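Local coordinates for putative enoyl-CoA hydratase/isomerase (Acinetobacter baumannii, PDB 3FDU), which probably acts on enoyl-CoA thioesters as a hydratase or isomerase of the crotonase family, at the interface of chains A and B. Sequence-based numbering; all coordinates share one arbitrary frame. Chains: chain A/B, Putative enoyl-CoA hydratase/isomerase.

Contact 1: the interface of chains A and B. Residues chain A 137, 165-166; chain B 101, 122, 199, 202, 207, 210-211, 214.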
loop_
_atom_site.group_PDB
_atom_site.type_symbol
_atom_site.label_atom_id
_atom_site.label_comp_id
_atom_site.label_asym_id
_atom_site.label_seq_id
_atom_site.Cartn_x
_atom_site.Cartn_y
_atom_site.Cartn_z
ATOM N N VAL A 137 -11.479 -18.250 2.806
ATOM C CA VAL A 137 -12.942 -18.000 2.854
ATOM C C VAL A 137 -13.792 -19.163 2.322
ATOM O O VAL A 137 -14.842 -19.519 2.909
ATOM C CB VAL A 137 -13.324 -16.648 2.201
ATOM C CG1 VAL A 137 -14.877 -16.563 2.014
ATOM C CG2 VAL A 137 -12.835 -15.480 3.135
ATOM N N PHE A 165 -11.702 -12.047 -0.241
ATOM C CA PHE A 165 -13.168 -12.332 -0.216
ATOM C C PHE A 165 -13.519 -13.402 -1.278
ATOM O O PHE A 165 -14.342 -14.279 -1.031
ATOM C CB PHE A 165 -14.017 -11.112 -0.558
ATOM C CG PHE A 165 -14.157 -10.057 0.544
ATOM C CD1 PHE A 165 -13.337 -10.043 1.673
ATOM C CD2 PHE A 165 -15.096 -9.042 0.386
ATOM C CE1 PHE A 165 -13.466 -9.023 2.645
ATOM C CE2 PHE A 165 -15.260 -8.069 1.364
ATOM C CZ PHE A 165 -14.426 -8.052 2.488
ATOM N N THR A 166 -12.965 -13.291 -2.490
ATOM C CA THR A 166 -13.421 -14.182 -3.566
ATOM C C THR A 166 -12.757 -15.539 -3.454
ATOM O O THR A 166 -13.267 -16.530 -3.999
ATOM C CB THR A 166 -13.146 -13.627 -4.972
ATOM O OG1 THR A 166 -11.730 -13.552 -5.216
ATOM C CG2 THR A 166 -13.809 -12.278 -5.196
ATOM N N PRO B 101 -20.111 -7.422 2.669
ATOM C CA PRO B 101 -19.407 -6.889 1.510
ATOM C C PRO B 101 -20.192 -5.839 0.747
ATOM O O PRO B 101 -21.438 -5.942 0.543
ATOM C CB PRO B 101 -19.134 -8.122 0.632
ATOM C CG PRO B 101 -19.233 -9.324 1.564
ATOM C CD PRO B 101 -20.306 -8.887 2.585
ATOM N N ASP B 122 -15.633 -2.415 -0.710
ATOM C CA ASP B 122 -14.585 -3.430 -0.707
ATOM C C ASP B 122 -14.055 -3.732 -2.105
ATOM O O ASP B 122 -12.885 -4.111 -2.282
ATOM C CB ASP B 122 -15.108 -4.704 -0.064
ATOM C CG ASP B 122 -15.606 -4.468 1.358
ATOM O OD1 ASP B 122 -14.790 -4.088 2.243
ATOM O OD2 ASP B 122 -16.826 -4.638 1.598
ATOM N N LEU B 199 -20.094 -14.096 -4.009
ATOM C CA LEU B 199 -19.903 -13.861 -2.568
ATOM C C LEU B 199 -21.087 -14.355 -1.714
ATOM O O LEU B 199 -20.888 -14.817 -0.560
ATOM C CB LEU B 199 -19.643 -12.385 -2.252
ATOM C CG LEU B 199 -18.360 -11.779 -2.843
ATOM C CD1 LEU B 199 -18.250 -10.302 -2.362
ATOM C CD2 LEU B 199 -17.176 -12.659 -2.378
ATOM N N LEU B 202 -20.695 -17.985 -0.576
ATOM C CA LEU B 202 -19.598 -18.342 0.350
ATOM C C LEU B 202 -20.047 -18.208 1.814
ATOM O O LEU B 202 -21.061 -17.538 2.129
ATOM C CB LEU B 202 -18.349 -17.429 0.103
ATOM C CG LEU B 202 -17.716 -17.455 -1.289
ATOM C CD1 LEU B 202 -16.567 -16.424 -1.516
ATOM C CD2 LEU B 202 -17.264 -18.889 -1.647
ATOM N N LEU B 207 -16.785 -14.464 5.616
ATOM C CA LEU B 207 -16.732 -13.096 5.041
ATOM C C LEU B 207 -16.863 -12.040 6.142
ATOM O O LEU B 207 -16.189 -10.993 6.123
ATOM C CB LEU B 207 -17.810 -12.897 3.951
ATOM C CG LEU B 207 -17.535 -13.541 2.593
ATOM C CD1 LEU B 207 -18.795 -13.544 1.713
ATOM C CD2 LEU B 207 -16.345 -12.773 1.867
ATOM N N THR B 210 -13.497 -11.993 8.189
ATOM C CA THR B 210 -12.377 -11.495 7.322
ATOM C C THR B 210 -12.489 -9.968 7.164
ATOM O O THR B 210 -11.503 -9.222 7.386
ATOM C CB THR B 210 -12.396 -12.158 5.919
ATOM O OG1 THR B 210 -12.157 -13.560 6.054
ATOM C CG2 THR B 210 -11.325 -11.550 4.963
ATOM N N LYS B 211 -13.677 -9.479 6.788
ATOM C CA LYS B 211 -13.852 -8.028 6.738
ATOM C C LYS B 211 -13.585 -7.315 8.102
ATOM O O LYS B 211 -12.946 -6.264 8.155
ATOM C CB LYS B 211 -15.218 -7.623 6.206
ATOM C CG LYS B 211 -15.275 -6.112 6.014
ATOM C CD LYS B 211 -16.397 -5.722 5.048
ATOM C CE LYS B 211 -16.715 -4.268 5.168
ATOM N NZ LYS B 211 -17.613 -3.771 4.121
ATOM N N MET B 214 -9.874 -7.018 8.561
ATOM C CA MET B 214 -9.292 -6.042 7.617
ATOM C C MET B 214 -9.594 -4.619 8.104
ATOM O O MET B 214 -8.771 -3.700 7.968
ATOM C CB MET B 214 -9.852 -6.255 6.191
ATOM C CG MET B 214 -9.399 -7.614 5.567
ATOM S SD MET B 214 -10.071 -7.934 3.914
ATOM C CE MET B 214 -9.235 -6.661 3.022
#
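A:Phe165, near the C-terminal end of helix 157-166, pushes its ring into chain B between helix 204-214 and the loops that carry B:Pro101 and B:Asp122, a clear example of an aromatic knob held around its rim and over its face. Its CG stands anti to the carbonyl carbon (chi1 -76°), which carries the ring over to B:Leu207. At the root, the CD2 methyl of B:Leu207 lies 3.7 Å from the ring atom CG of A:Phe165 and also touches CB, while B:Leu199 CD2 closes on CB. Farther out, the sulfur SD of B:Met214 sits 3.8 Å from CE1 of A:Phe165, beside the methyl of B:Thr210, whose side chain runs past the phenyl group in the opposite direction. The tip atom CZ meets CB of B:Lys211 at 3.8 Å, and B:Pro101 CB reaches CE2 from 3.9 Å. On that same CE2 the carboxylate carbon CG of B:Asp122 closes to 3.6 Å, its side chain crossing the phenyl at about a right angle with the two planes 58° apart. The carboxylate is held by B:Lys211, whose extended chain brings NZ to OD2 of B:Asp122 at 2.8 Å, on the syn lone pair, in a salt bridge within chain B. Nearer the backbone end of A:Phe165, A:Val137 spreads its two methyls, CG1 towards B:Leu202 and B:Leu207, CG2 to 3.6 Å from the hydroxyl OG1 of B:Thr210. The patch thus forms an apolar part of the subunit contact and likely contributes to holding the chains together, in line with the trimeric deposited assembly and the oligomers usual in the crotonase family.

Contact 2: the interface of chains A and B. Residues chain A 156-158; chain B 122, 154, 179.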
loop_
_atom_site.group_PDB
_atom_site.type_symbol
_atom_site.label_atom_id
_atom_site.label_comp_id
_atom_site.label_asym_id
_atom_site.label_seq_id
_atom_site.Cartn_x
_atom_site.Cartn_y
_atom_site.Cartn_z
ATOM N N GLY A 156 -2.757 -2.949 -1.160
ATOM C CA GLY A 156 -3.830 -1.948 -1.196
ATOM C C GLY A 156 -5.126 -2.623 -0.684
ATOM O O GLY A 156 -5.323 -3.810 -0.883
ATOM N N TYR A 157 -6.030 -1.876 -0.039
ATOM C CA TYR A 157 -7.256 -2.511 0.484
ATOM C C TYR A 157 -8.125 -3.205 -0.595
ATOM O O TYR A 157 -8.506 -4.368 -0.437
ATOM C CB TYR A 157 -8.117 -1.486 1.254
ATOM C CG TYR A 157 -9.307 -2.168 1.924
ATOM C CD1 TYR A 157 -9.243 -2.588 3.252
ATOM C CD2 TYR A 157 -10.496 -2.403 1.210
ATOM C CE1 TYR A 157 -10.340 -3.216 3.850
ATOM C CE2 TYR A 157 -11.605 -3.043 1.808
ATOM C CZ TYR A 157 -11.501 -3.442 3.123
ATOM O OH TYR A 157 -12.566 -4.074 3.722
ATOM N N HIS A 158 -8.442 -2.513 -1.695
ATOM C CA HIS A 158 -9.336 -3.109 -2.704
ATOM C C HIS A 158 -8.827 -4.438 -3.246
ATOM O O HIS A 158 -9.589 -5.392 -3.396
ATOM C CB HIS A 158 -9.588 -2.127 -3.870
ATOM C CG HIS A 158 -10.572 -1.038 -3.538
ATOM N ND1 HIS A 158 -10.512 0.229 -4.094
ATOM C CD2 HIS A 158 -11.647 -1.031 -2.715
ATOM C CE1 HIS A 158 -11.498 0.971 -3.613
ATOM N NE2 HIS A 158 -12.210 0.226 -2.784
ATOM N N ASP B 122 -15.633 -2.415 -0.710
ATOM C CA ASP B 122 -14.585 -3.430 -0.707
ATOM C C ASP B 122 -14.055 -3.732 -2.105
ATOM O O ASP B 122 -12.885 -4.111 -2.282
ATOM C CB ASP B 122 -15.108 -4.704 -0.064
ATOM C CG ASP B 122 -15.606 -4.468 1.358
ATOM O OD1 ASP B 122 -14.790 -4.088 2.243
ATOM O OD2 ASP B 122 -16.826 -4.638 1.598
ATOM N N GLN B 154 -4.350 3.736 0.006
ATOM C CA GLN B 154 -4.764 2.935 -1.151
ATOM C C GLN B 154 -3.924 3.220 -2.425
ATOM O O GLN B 154 -3.551 2.284 -3.175
ATOM C CB GLN B 154 -6.263 3.194 -1.417
ATOM C CG GLN B 154 -6.838 2.522 -2.639
ATOM C CD GLN B 154 -6.865 1.003 -2.585
ATOM O OE1 GLN B 154 -7.803 0.400 -2.060
ATOM N NE2 GLN B 154 -5.825 0.357 -3.151
ATOM N N GLY B 179 -5.641 2.113 -7.556
ATOM C CA GLY B 179 -6.287 1.157 -6.663
ATOM C C GLY B 179 -7.709 1.555 -6.293
ATOM O O GLY B 179 -8.340 0.882 -5.471
#
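Two neighbouring residues at the start of helix 157-166 send their rings different ways: CG of A:Tyr157 is anti to the backbone N (chi1 -174°), whereas CG of A:His158 is anti to the carbonyl carbon (chi1 -77°). Consecutive residues thus present side-chain donors in different directions, and the backbone N of the second adds another. This polar stretch of the A/B interface is likely to orient the two chains. The phenol of A:Tyr157 extends tip first to B:Asp122, its OH donating to the carboxylate oxygen OD1 at 2.7 Å. That oxygen is met nearly along its C-O axis, with ring and carboxylate planes tilted to each other, and CA of B:Asp122 lies at the edge of the phenol. B:Gln154, at the end of helix 147-155, bends at chi2 and carries its amide to the opening of the partner helix. There OE1 accepts from the backbone N of A:His158 at 3.0 Å, in the carbonyl plane and on a lone pair, serving an amide of the first helical turn. The amide NE2 rests against CA of A:Gly156. The amide of B:Gln154 is also nearly parallel to the imidazole, although the two side chains cross at about a right angle. Because a backbone carbonyl can only accept, the remaining bond implies a proton on ND1, though none is seen. The backbone oxygen O of B:Gly179 takes that bond 2.7 Å from A:His158 ND1, only 9° out of the imidazole plane.

About 13 Å separates the C-alpha centres of contact 1 and contact 2, and helix 157-166 of chain A supplies residues to both, its start to contact 2 and its end to contact 1. B:Asp122 is the residue common to the two: its carboxylate touches an aromatic ring in one and accepts a phenol in the other, with one oxygen given to each polar partner. Helix 157-166 thus takes part in both apolar burial and directional polar bonds, with A:Val137 from a loop adding to the first. Repeated between subunits of the deposited trimer, this division of labour could contribute to both the closeness and the register of neighbouring chains.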